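PDB 3A79: toll-like receptor 6, Variable lymphocyte receptor B from Mus musculus, which probably senses bacterial lipopeptides in innate immunity as a partner of Toll-like receptor 2, and is here an engineered ectodomain fusion with part of a hagfish lymphocyte receptor. Local coordinates for residues V179-K184 and F209-N214; A156-L161 and E187-Q192; G152-K157 and L175-S180. One frame throughout, in Å; residues are numbered along the deposited sequence.

Overall arrangement
All three contacts lie in the Toll-like receptor 6 part of the fusion and follow successive turns of its leucine-rich-repeat solenoid. Contact 3 pairs neighbouring strands of the parallel ladder; contacts 1 and 2 tie the loops after those strands, 179-184 and 156-161, to segments of later turns, 209-214 and 187-192. Centres lie about 10 Å apart for contacts 1 and 2 and for contacts 1 and 3, and about 12 Å for contacts 2 and 3. Contacts 1 and 2 meet through Asn214, whose N lies 2.6 Å from Glu189 O, a probable hydrogen bond. Phe158 of contact 2 packs on Leu178 of contact 3, CE1 to CD1 3.5 Å. Asn214 carries a covalently attached glycan, not a bound ligand.

Contact 1. Residues V179-K184 and F209-N214; sequences VSYHIK and FSVQVN. With NAG (2-acetamido-2-deoxy-beta-D-glucopyranose), chain M.
Tyr181 and Gln212 join two irregular loop segments whose closest CA atoms, those of Ile183 and Val211, are 7.0 Å apart, and side chains of 179-184 reach both main chain and side chains of 209-214. Tyr181 and Ile183 carry the contact from their side. Tyr181 CG stands anti to the backbone N (chi1 163°), and the ring extends to the other loop, where OH accepts a nearly straight hydrogen bond from Gln212 N at 3.1 Å and 168°. Ser210 O lies at the ring edge, in the ring plane, 3.4 Å from Tyr181 CE2. Two valines approach the ring obliquely: Val211 CG2 is 4.0 Å from Tyr181 CE2, and Val213 CG2 is 3.8 Å from Tyr181 CE1. A phenylalanine in place of Tyr181 would probably leave Gln212 N without this acceptor. Ile183 crosses the extended Gln212 side chain at about a right angle, with CD1 3.5 Å from Gln212 CG. At the far end, Asn214 ND2 is bonded covalently to a glycan sugar. In the Toll-like receptor 6 leucine-rich-repeat solenoid of the fusion, loop 209-214 leads into strand 214-220 and rests on helix 235-246, with Val211 against Phe241 and both Ser210 and Gln212 against Arg237.

Contact 2. Residues A156-L161 and E187-Q192; sequences AKFRQL and ETESLQ
Phe158 and Glu189 begin the polar part of this contact: Phe158 N donates to Glu189 OE1 at 2.9 Å and 156°, meeting the oxygen nearly along its C-O axis. Glu189 CG lies beside its own backbone N (chi1 -42°), and the chain beyond is extended, which carries the carboxylate across to a main-chain N-H of the neighbouring loop. A backbone bond closes the other end, from Gln192 N to Gln160 O at 2.8 Å; the donor lies in the carbonyl plane, on a lone pair. Between these two bonds the chains do not pair as a regular ladder. Gln160 N stands 3.4 Å from Ser190 O, but the angle is too poor for a bond.

The segments belong to adjoining turns of the leucine-rich-repeat solenoid in the Toll-like receptor 6 part of the fusion. Residues 156-161 follow strand 150-154 of the long parallel ladder, whereas 190-192 open strand 190-196, which pairs in parallel with strand 214-220 in a separate, two-stranded sheet.

Apolar packing lies chiefly around Phe158. Leu191 CD2 approaches Phe158 CD2 obliquely at 3.7 Å, and Leu191 CB lies 4.1 Å from Phe158 CB. The ring also packs on Leu176 and Leu178 of strand 171-178 and on Leu136, which places it in the solenoid core. The Glu189 carboxylate is turned 28° from the plane of this ring, with OE1 4.0 Å from Phe158 CD1.

Nearer the surface, Gln160 CB rests on Ser190 CB at 3.8 Å. The amide end of Gln160 is directed to the glycan, where NE2 makes a weak hydrogen bond to O6 of the sugar attached to Asn214.

Contact 3. Residues G152-K157 and L175-S180; sequences GLSAAK and LLDLVS
Leu153 and Leu176 sit side by side in adjacent strands of the parallel ladder that runs through the leucine-rich-repeat solenoid, here in its Toll-like receptor 6 part. Strands 150-154 and 171-178 follow each other in this ladder, and their short segments run 15° from parallel with a closest axis approach of 4.6 Å. Gly152 pairs with Leu175, Leu153 with Leu176 and Ser154 with Asp177.

The backbone bonds are those of a parallel pair. Leu153 N donates to Leu175 O at 2.7 Å, and Leu153 O accepts from Asp177 N at 3.1 Å, so Leu153 is bonded to the residues before and after its partner Leu176. CA-H...O contacts supplement them: Gly152 CA meets Leu175 O, and Leu176 CA meets Leu153 O, each at 3.2 Å.

The apolar contacts are modest. Leu153 and Leu176 point to the same face, which is that of the solenoid core, and Leu153 CB meets Leu176 CD1 at 4.1 Å; Leu163 and Leu201 pack beside them. Beyond the ladder the register slips by one residue, since Ala156 is nearest Ser180. There Ala156 CB lies 3.4 Å from Ser180 O, while Ser180 CB approaches Ala155 O.

The polar side chains Ser154 and Asp177 share the opposite face with Leu175. Both are buried, and both find backbone donors in the loop after strand 125-127, one turn before Ser154 and two before Asp177: Ser154 OG is hydrogen-bonded to Asn131 N, and Asp177 OD1 to Phe130 N. The second carboxylate oxygen closes an Asx turn just after the last bridged pair: Val179 N donates to Asp177 OD2 at 3.3 Å, on the anti side and 25° out of the carboxylate plane.

Contact 1. Residues V179-K184 and F209-N214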
loop_
_atom_site.group_PDB
_atom_site.type_symbol
_atom_site.label_atom_id
_atom_site.label_comp_id
_atom_site.label_asym_id
_atom_site.label_seq_id
_atom_site.Cartn_x
_atom_site.Cartn_y
_atom_site.Cartn_z
ATOM N N VAL B 179 39.092 -11.316 11.458
ATOM C CA VAL B 179 38.224 -11.979 12.415
ATOM C C VAL B 179 39.096 -12.458 13.571
ATOM O O VAL B 179 38.735 -12.311 14.740
ATOM C CB VAL B 179 37.470 -13.161 11.786
ATOM C CG1 VAL B 179 36.497 -13.733 12.774
ATOM C CG2 VAL B 179 36.729 -12.709 10.558
ATOM N N SER B 180 40.263 -12.999 13.227
ATOM C CA SER B 180 41.187 -13.553 14.209
ATOM C C SER B 180 41.881 -12.484 15.064
ATOM O O SER B 180 42.623 -12.812 15.985
ATOM C CB SER B 180 42.246 -14.405 13.500
ATOM O OG SER B 180 41.794 -15.725 13.278
ATOM N N TYR B 181 41.622 -11.214 14.765
ATOM C CA TYR B 181 42.407 -10.100 15.304
ATOM C C TYR B 181 41.890 -9.490 16.608
ATOM O O TYR B 181 40.732 -9.108 16.716
ATOM C CB TYR B 181 42.541 -8.998 14.247
ATOM C CG TYR B 181 42.956 -7.652 14.790
ATOM C CD1 TYR B 181 44.261 -7.199 14.645
ATOM C CD2 TYR B 181 42.042 -6.826 15.441
ATOM C CE1 TYR B 181 44.648 -5.963 15.132
ATOM C CE2 TYR B 181 42.422 -5.587 15.940
ATOM C CZ TYR B 181 43.728 -5.162 15.781
ATOM O OH TYR B 181 44.124 -3.936 16.267
ATOM N N HIS B 182 42.782 -9.380 17.587
ATOM C CA HIS B 182 42.483 -8.716 18.844
ATOM C C HIS B 182 43.482 -7.578 18.981
ATOM O O HIS B 182 44.523 -7.606 18.330
ATOM C CB HIS B 182 42.592 -9.709 20.009
ATOM C CG HIS B 182 41.845 -10.992 19.776
ATOM N ND1 HIS B 182 40.478 -11.101 19.934
ATOM C CD2 HIS B 182 42.274 -12.216 19.385
ATOM C CE1 HIS B 182 40.099 -12.337 19.653
ATOM N NE2 HIS B 182 41.169 -13.034 19.316
ATOM N N ILE B 183 43.146 -6.567 19.784
ATOM C CA ILE B 183 44.039 -5.438 20.060
ATOM C C ILE B 183 45.206 -5.919 20.901
ATOM O O ILE B 183 45.056 -6.861 21.675
ATOM C CB ILE B 183 43.327 -4.335 20.868
ATOM C CG1 ILE B 183 42.419 -3.491 19.978
ATOM C CG2 ILE B 183 44.342 -3.419 21.519
ATOM C CD1 ILE B 183 43.175 -2.637 18.990
ATOM N N LYS B 184 46.366 -5.284 20.759
ATOM C CA LYS B 184 47.508 -5.630 21.608
ATOM C C LYS B 184 48.118 -4.457 22.387
ATOM O O LYS B 184 47.415 -3.528 22.783
ATOM C CB LYS B 184 48.577 -6.396 20.822
ATOM C CG LYS B 184 48.380 -7.916 20.842
ATOM C CD LYS B 184 48.303 -8.467 22.277
ATOM C CE LYS B 184 49.582 -8.208 23.087
ATOM N NZ LYS B 184 49.502 -8.744 24.483
ATOM N N PHE B 209 33.550 -2.794 16.534
ATOM C CA PHE B 209 34.689 -2.696 15.636
ATOM C C PHE B 209 35.863 -2.151 16.417
ATOM O O PHE B 209 35.770 -1.073 17.007
ATOM C CB PHE B 209 34.358 -1.753 14.481
ATOM C CG PHE B 209 35.560 -1.311 13.691
ATOM C CD1 PHE B 209 35.963 -2.016 12.562
ATOM C CD2 PHE B 209 36.281 -0.188 14.069
ATOM C CE1 PHE B 209 37.067 -1.608 11.833
ATOM C CE2 PHE B 209 37.383 0.219 13.346
ATOM C CZ PHE B 209 37.778 -0.492 12.225
ATOM N N SER B 210 36.971 -2.884 16.438
ATOM C CA SER B 210 38.090 -2.451 17.267
ATOM C C SER B 210 39.438 -2.637 16.598
ATOM O O SER B 210 40.349 -3.198 17.184
ATOM C CB SER B 210 38.067 -3.161 18.625
ATOM O OG SER B 210 38.537 -4.493 18.517
ATOM N N VAL B 211 39.577 -2.162 15.372
ATOM C CA VAL B 211 40.861 -2.288 14.708
ATOM C C VAL B 211 41.716 -1.021 14.821
ATOM O O VAL B 211 41.264 0.092 14.517
ATOM C CB VAL B 211 40.708 -2.718 13.253
ATOM C CG1 VAL B 211 42.068 -2.881 12.615
ATOM C CG2 VAL B 211 39.977 -4.009 13.198
ATOM N N GLN B 212 42.955 -1.217 15.269
ATOM C CA GLN B 212 43.914 -0.136 15.436
ATOM C C GLN B 212 45.095 -0.230 14.466
ATOM O O GLN B 212 46.033 0.546 14.557
ATOM C CB GLN B 212 44.430 -0.106 16.876
ATOM C CG GLN B 212 43.549 0.646 17.866
ATOM C CD GLN B 212 44.068 0.554 19.295
ATOM O OE1 GLN B 212 43.314 0.247 20.216
ATOM N NE2 GLN B 212 45.364 0.810 19.480
ATOM N N VAL B 213 45.057 -1.188 13.551
ATOM C CA VAL B 213 46.083 -1.313 12.526
ATOM C C VAL B 213 46.101 -0.099 11.599
ATOM O O VAL B 213 45.067 0.306 11.060
ATOM C CB VAL B 213 45.859 -2.585 11.670
ATOM C CG1 VAL B 213 46.631 -2.508 10.368
ATOM C CG2 VAL B 213 46.235 -3.834 12.450
ATOM N N ASN B 214 47.288 0.475 11.421
ATOM C CA ASN B 214 47.505 1.572 10.479
ATOM C C ASN B 214 47.673 1.012 9.055
ATOM O O ASN B 214 48.708 0.427 8.733
ATOM C CB ASN B 214 48.735 2.387 10.917
ATOM C CG ASN B 214 48.846 3.749 10.221
ATOM O OD1 ASN B 214 47.924 4.191 9.539
ATOM N ND2 ASN B 214 49.993 4.426 10.417
HETATM C C1 NAG M . 50.303 5.385 9.366
HETATM C C2 NAG M . 50.852 6.675 9.996
HETATM C C3 NAG M . 51.226 7.673 8.903
HETATM C C4 NAG M . 52.277 7.064 7.989
HETATM C C5 NAG M . 51.864 5.689 7.430
HETATM C C6 NAG M . 53.116 4.988 6.855
HETATM C C7 NAG M . 49.007 6.786 11.701
HETATM C C8 NAG M . 49.408 6.092 12.974
HETATM N N2 NAG M . 49.993 7.332 10.984
HETATM O O3 NAG M . 51.727 8.865 9.471
HETATM O O4 NAG M . 52.543 7.986 6.950
HETATM O O5 NAG M . 51.231 4.854 8.408
HETATM O O6 NAG M . 52.890 3.877 6.003
HETATM O O7 NAG M . 47.817 6.859 11.375
#

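Contact 2. Residues A156-L161 and E187-Q192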
loop_
_atom_site.group_PDB
_atom_site.type_symbol
_atom_site.label_atom_id
_atom_site.label_comp_id
_atom_site.label_asym_id
_atom_site.label_seq_id
_atom_site.Cartn_x
_atom_site.Cartn_y
_atom_site.Cartn_z
ATOM N N ALA B 156 46.190 -12.515 12.468
ATOM C CA ALA B 156 45.886 -11.922 13.764
ATOM C C ALA B 156 46.894 -10.816 14.139
ATOM O O ALA B 156 46.681 -10.045 15.086
ATOM C CB ALA B 156 45.847 -13.004 14.827
ATOM N N LYS B 157 47.986 -10.744 13.384
ATOM C CA LYS B 157 49.023 -9.749 13.610
ATOM C C LYS B 157 49.424 -9.129 12.286
ATOM O O LYS B 157 49.524 -9.829 11.284
ATOM C CB LYS B 157 50.275 -10.401 14.195
ATOM C CG LYS B 157 50.166 -10.993 15.580
ATOM C CD LYS B 157 51.574 -11.365 16.033
ATOM C CE LYS B 157 51.606 -12.498 17.045
ATOM N NZ LYS B 157 53.022 -12.883 17.333
ATOM N N PHE B 158 49.711 -7.832 12.287
ATOM C CA PHE B 158 50.192 -7.175 11.073
ATOM C C PHE B 158 51.449 -6.303 11.259
ATOM O O PHE B 158 51.520 -5.484 12.176
ATOM C CB PHE B 158 49.047 -6.390 10.424
ATOM C CG PHE B 158 47.847 -7.235 10.127
ATOM C CD1 PHE B 158 46.789 -7.303 11.020
ATOM C CD2 PHE B 158 47.787 -7.995 8.967
ATOM C CE1 PHE B 158 45.682 -8.102 10.750
ATOM C CE2 PHE B 158 46.685 -8.792 8.695
ATOM C CZ PHE B 158 45.635 -8.845 9.588
ATOM N N ARG B 159 52.448 -6.496 10.398
ATOM C CA ARG B 159 53.595 -5.585 10.354
ATOM C C ARG B 159 53.644 -4.861 9.013
ATOM O O ARG B 159 53.136 -5.367 8.020
ATOM C CB ARG B 159 54.912 -6.305 10.640
ATOM C CG ARG B 159 55.168 -6.594 12.112
ATOM C CD ARG B 159 54.391 -7.809 12.576
ATOM N NE ARG B 159 54.531 -8.930 11.645
ATOM C CZ ARG B 159 55.612 -9.705 11.553
ATOM N NH1 ARG B 159 56.671 -9.477 12.335
ATOM N NH2 ARG B 159 55.639 -10.704 10.671
ATOM N N GLN B 160 54.244 -3.676 8.983
ATOM C CA GLN B 160 54.089 -2.800 7.824
ATOM C C GLN B 160 54.387 -3.521 6.524
ATOM O O GLN B 160 53.723 -3.315 5.511
ATOM C CB GLN B 160 54.971 -1.553 7.933
ATOM C CG GLN B 160 54.549 -0.464 6.955
ATOM C CD GLN B 160 55.652 0.535 6.642
ATOM O OE1 GLN B 160 56.827 0.293 6.926
ATOM N NE2 GLN B 160 55.271 1.669 6.042
ATOM N N LEU B 161 55.384 -4.391 6.571
ATOM C CA LEU B 161 55.969 -4.942 5.362
ATOM C C LEU B 161 55.460 -6.322 4.951
ATOM O O LEU B 161 56.013 -6.924 4.041
ATOM C CB LEU B 161 57.487 -4.991 5.525
ATOM C CG LEU B 161 58.210 -3.664 5.359
ATOM C CD1 LEU B 161 59.688 -3.934 5.171
ATOM C CD2 LEU B 161 57.645 -2.934 4.168
ATOM N N GLU B 187 51.185 -0.558 20.803
ATOM C CA GLU B 187 52.219 -0.274 19.806
ATOM C C GLU B 187 51.680 -0.494 18.397
ATOM O O GLU B 187 52.058 -1.453 17.721
ATOM C CB GLU B 187 53.427 -1.176 20.042
ATOM C CG GLU B 187 53.804 -1.316 21.506
ATOM C CD GLU B 187 54.720 -2.496 21.764
ATOM O OE1 GLU B 187 54.753 -3.416 20.919
ATOM O OE2 GLU B 187 55.402 -2.503 22.813
ATOM N N THR B 188 50.809 0.415 17.965
ATOM C CA THR B 188 50.015 0.254 16.744
ATOM C C THR B 188 50.673 -0.559 15.623
ATOM O O THR B 188 51.804 -0.302 15.205
ATOM C CB THR B 188 49.482 1.619 16.214
ATOM O OG1 THR B 188 48.165 1.846 16.733
ATOM C CG2 THR B 188 49.430 1.641 14.689
ATOM N N GLU B 189 49.935 -1.560 15.160
ATOM C CA GLU B 189 50.362 -2.387 14.052
ATOM C C GLU B 189 50.177 -1.596 12.748
ATOM O O GLU B 189 49.255 -0.789 12.622
ATOM C CB GLU B 189 49.566 -3.706 14.057
ATOM C CG GLU B 189 49.381 -4.319 15.469
ATOM C CD GLU B 189 48.599 -5.655 15.506
ATOM O OE1 GLU B 189 48.625 -6.422 14.517
ATOM O OE2 GLU B 189 47.967 -5.948 16.550
ATOM N N SER B 190 51.073 -1.793 11.792
ATOM C CA SER B 190 50.933 -1.138 10.505
ATOM C C SER B 190 50.762 -2.222 9.465
ATOM O O SER B 190 50.935 -3.405 9.753
ATOM C CB SER B 190 52.170 -0.303 10.172
ATOM O OG SER B 190 52.568 0.508 11.269
ATOM N N LEU B 191 50.422 -1.822 8.250
ATOM C CA LEU B 191 50.368 -2.759 7.147
ATOM C C LEU B 191 50.220 -2.021 5.832
ATOM O O LEU B 191 49.244 -1.315 5.604
ATOM C CB LEU B 191 49.217 -3.736 7.325
ATOM C CG LEU B 191 49.157 -4.758 6.198
ATOM C CD1 LEU B 191 50.392 -5.645 6.301
ATOM C CD2 LEU B 191 47.845 -5.552 6.247
ATOM N N GLN B 192 51.210 -2.181 4.972
ATOM C CA GLN B 192 51.179 -1.548 3.677
ATOM C C GLN B 192 50.408 -2.467 2.756
ATOM O O GLN B 192 50.783 -3.628 2.598
ATOM C CB GLN B 192 52.605 -1.365 3.165
ATOM C CG GLN B 192 52.692 -0.803 1.767
ATOM C CD GLN B 192 52.674 0.702 1.757
ATOM O OE1 GLN B 192 53.660 1.344 2.136
ATOM N NE2 GLN B 192 51.552 1.280 1.324
#

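Contact 3. Residues G152-K157 and L175-S180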
loop_
_atom_site.group_PDB
_atom_site.type_symbol
_atom_site.label_atom_id
_atom_site.label_comp_id
_atom_site.label_asym_id
_atom_site.label_seq_id
_atom_site.Cartn_x
_atom_site.Cartn_y
_atom_site.Cartn_z
ATOM N N GLY B 152 43.582 -13.837 -1.218
ATOM C CA GLY B 152 42.736 -13.841 -0.041
ATOM C C GLY B 152 43.554 -14.248 1.161
ATOM O O GLY B 152 44.188 -15.295 1.158
ATOM N N LEU B 153 43.544 -13.418 2.196
ATOM C CA LEU B 153 44.408 -13.633 3.345
ATOM C C LEU B 153 43.688 -13.409 4.670
ATOM O O LEU B 153 42.659 -12.729 4.732
ATOM C CB LEU B 153 45.607 -12.698 3.250
ATOM C CG LEU B 153 46.406 -12.899 1.970
ATOM C CD1 LEU B 153 47.330 -11.741 1.738
ATOM C CD2 LEU B 153 47.181 -14.193 2.058
ATOM N N SER B 154 44.238 -13.990 5.731
ATOM C CA SER B 154 43.770 -13.711 7.082
ATOM C C SER B 154 44.906 -13.845 8.072
ATOM O O SER B 154 45.846 -14.616 7.870
ATOM C CB SER B 154 42.646 -14.651 7.486
ATOM O OG SER B 154 43.143 -15.890 7.927
ATOM N N ALA B 155 44.805 -13.098 9.158
ATOM C CA ALA B 155 45.858 -13.088 10.147
ATOM C C ALA B 155 45.375 -12.421 11.423
ATOM O O ALA B 155 44.294 -11.840 11.454
ATOM C CB ALA B 155 47.060 -12.368 9.593
ATOM N N ALA B 156 46.190 -12.515 12.468
ATOM C CA ALA B 156 45.886 -11.922 13.764
ATOM C C ALA B 156 46.894 -10.816 14.139
ATOM O O ALA B 156 46.681 -10.045 15.086
ATOM C CB ALA B 156 45.847 -13.004 14.827
ATOM N N LYS B 157 47.986 -10.744 13.384
ATOM C CA LYS B 157 49.023 -9.749 13.610
ATOM C C LYS B 157 49.424 -9.129 12.286
ATOM O O LYS B 157 49.524 -9.829 11.284
ATOM C CB LYS B 157 50.275 -10.401 14.195
ATOM C CG LYS B 157 50.166 -10.993 15.580
ATOM C CD LYS B 157 51.574 -11.365 16.033
ATOM C CE LYS B 157 51.606 -12.498 17.045
ATOM N NZ LYS B 157 53.022 -12.883 17.333
ATOM N N LEU B 175 41.422 -9.824 -0.623
ATOM C CA LEU B 175 40.453 -10.070 0.419
ATOM C C LEU B 175 41.237 -10.348 1.690
ATOM O O LEU B 175 42.124 -11.196 1.699
ATOM C CB LEU B 175 39.549 -11.254 0.061
ATOM C CG LEU B 175 38.644 -11.620 1.232
ATOM C CD1 LEU B 175 37.628 -10.526 1.479
ATOM C CD2 LEU B 175 37.969 -12.925 1.014
ATOM N N LEU B 176 40.915 -9.623 2.755
ATOM C CA LEU B 176 41.657 -9.726 4.007
ATOM C C LEU B 176 40.723 -9.695 5.206
ATOM O O LEU B 176 39.880 -8.805 5.326
ATOM C CB LEU B 176 42.635 -8.571 4.094
ATOM C CG LEU B 176 43.540 -8.417 5.302
ATOM C CD1 LEU B 176 44.198 -9.738 5.677
ATOM C CD2 LEU B 176 44.579 -7.362 4.945
ATOM N N ASP B 177 40.858 -10.667 6.097
ATOM C CA ASP B 177 39.948 -10.711 7.226
ATOM C C ASP B 177 40.641 -10.678 8.577
ATOM O O ASP B 177 41.624 -11.379 8.831
ATOM C CB ASP B 177 39.040 -11.919 7.158
ATOM C CG ASP B 177 39.674 -13.136 7.758
ATOM O OD1 ASP B 177 40.358 -13.848 7.012
ATOM O OD2 ASP B 177 39.488 -13.387 8.967
ATOM N N LEU B 178 40.065 -9.862 9.444
ATOM C CA LEU B 178 40.599 -9.561 10.748
ATOM C C LEU B 178 39.651 -10.158 11.771
ATOM O O LEU B 178 39.381 -9.563 12.814
ATOM C CB LEU B 178 40.604 -8.046 10.930
ATOM C CG LEU B 178 41.399 -7.036 10.091
ATOM C CD1 LEU B 178 42.531 -6.491 10.921
ATOM C CD2 LEU B 178 41.885 -7.568 8.746
ATOM N N VAL B 179 39.092 -11.316 11.458
ATOM C CA VAL B 179 38.224 -11.979 12.415
ATOM C C VAL B 179 39.096 -12.458 13.571
ATOM O O VAL B 179 38.735 -12.311 14.740
ATOM C CB VAL B 179 37.470 -13.161 11.786
ATOM C CG1 VAL B 179 36.497 -13.733 12.774
ATOM C CG2 VAL B 179 36.729 -12.709 10.558
ATOM N N SER B 180 40.263 -12.999 13.227
ATOM C CA SER B 180 41.187 -13.553 14.209
ATOM C C SER B 180 41.881 -12.484 15.064
ATOM O O SER B 180 42.623 -12.812 15.985
ATOM C CB SER B 180 42.246 -14.405 13.500
ATOM O OG SER B 180 41.794 -15.725 13.278
#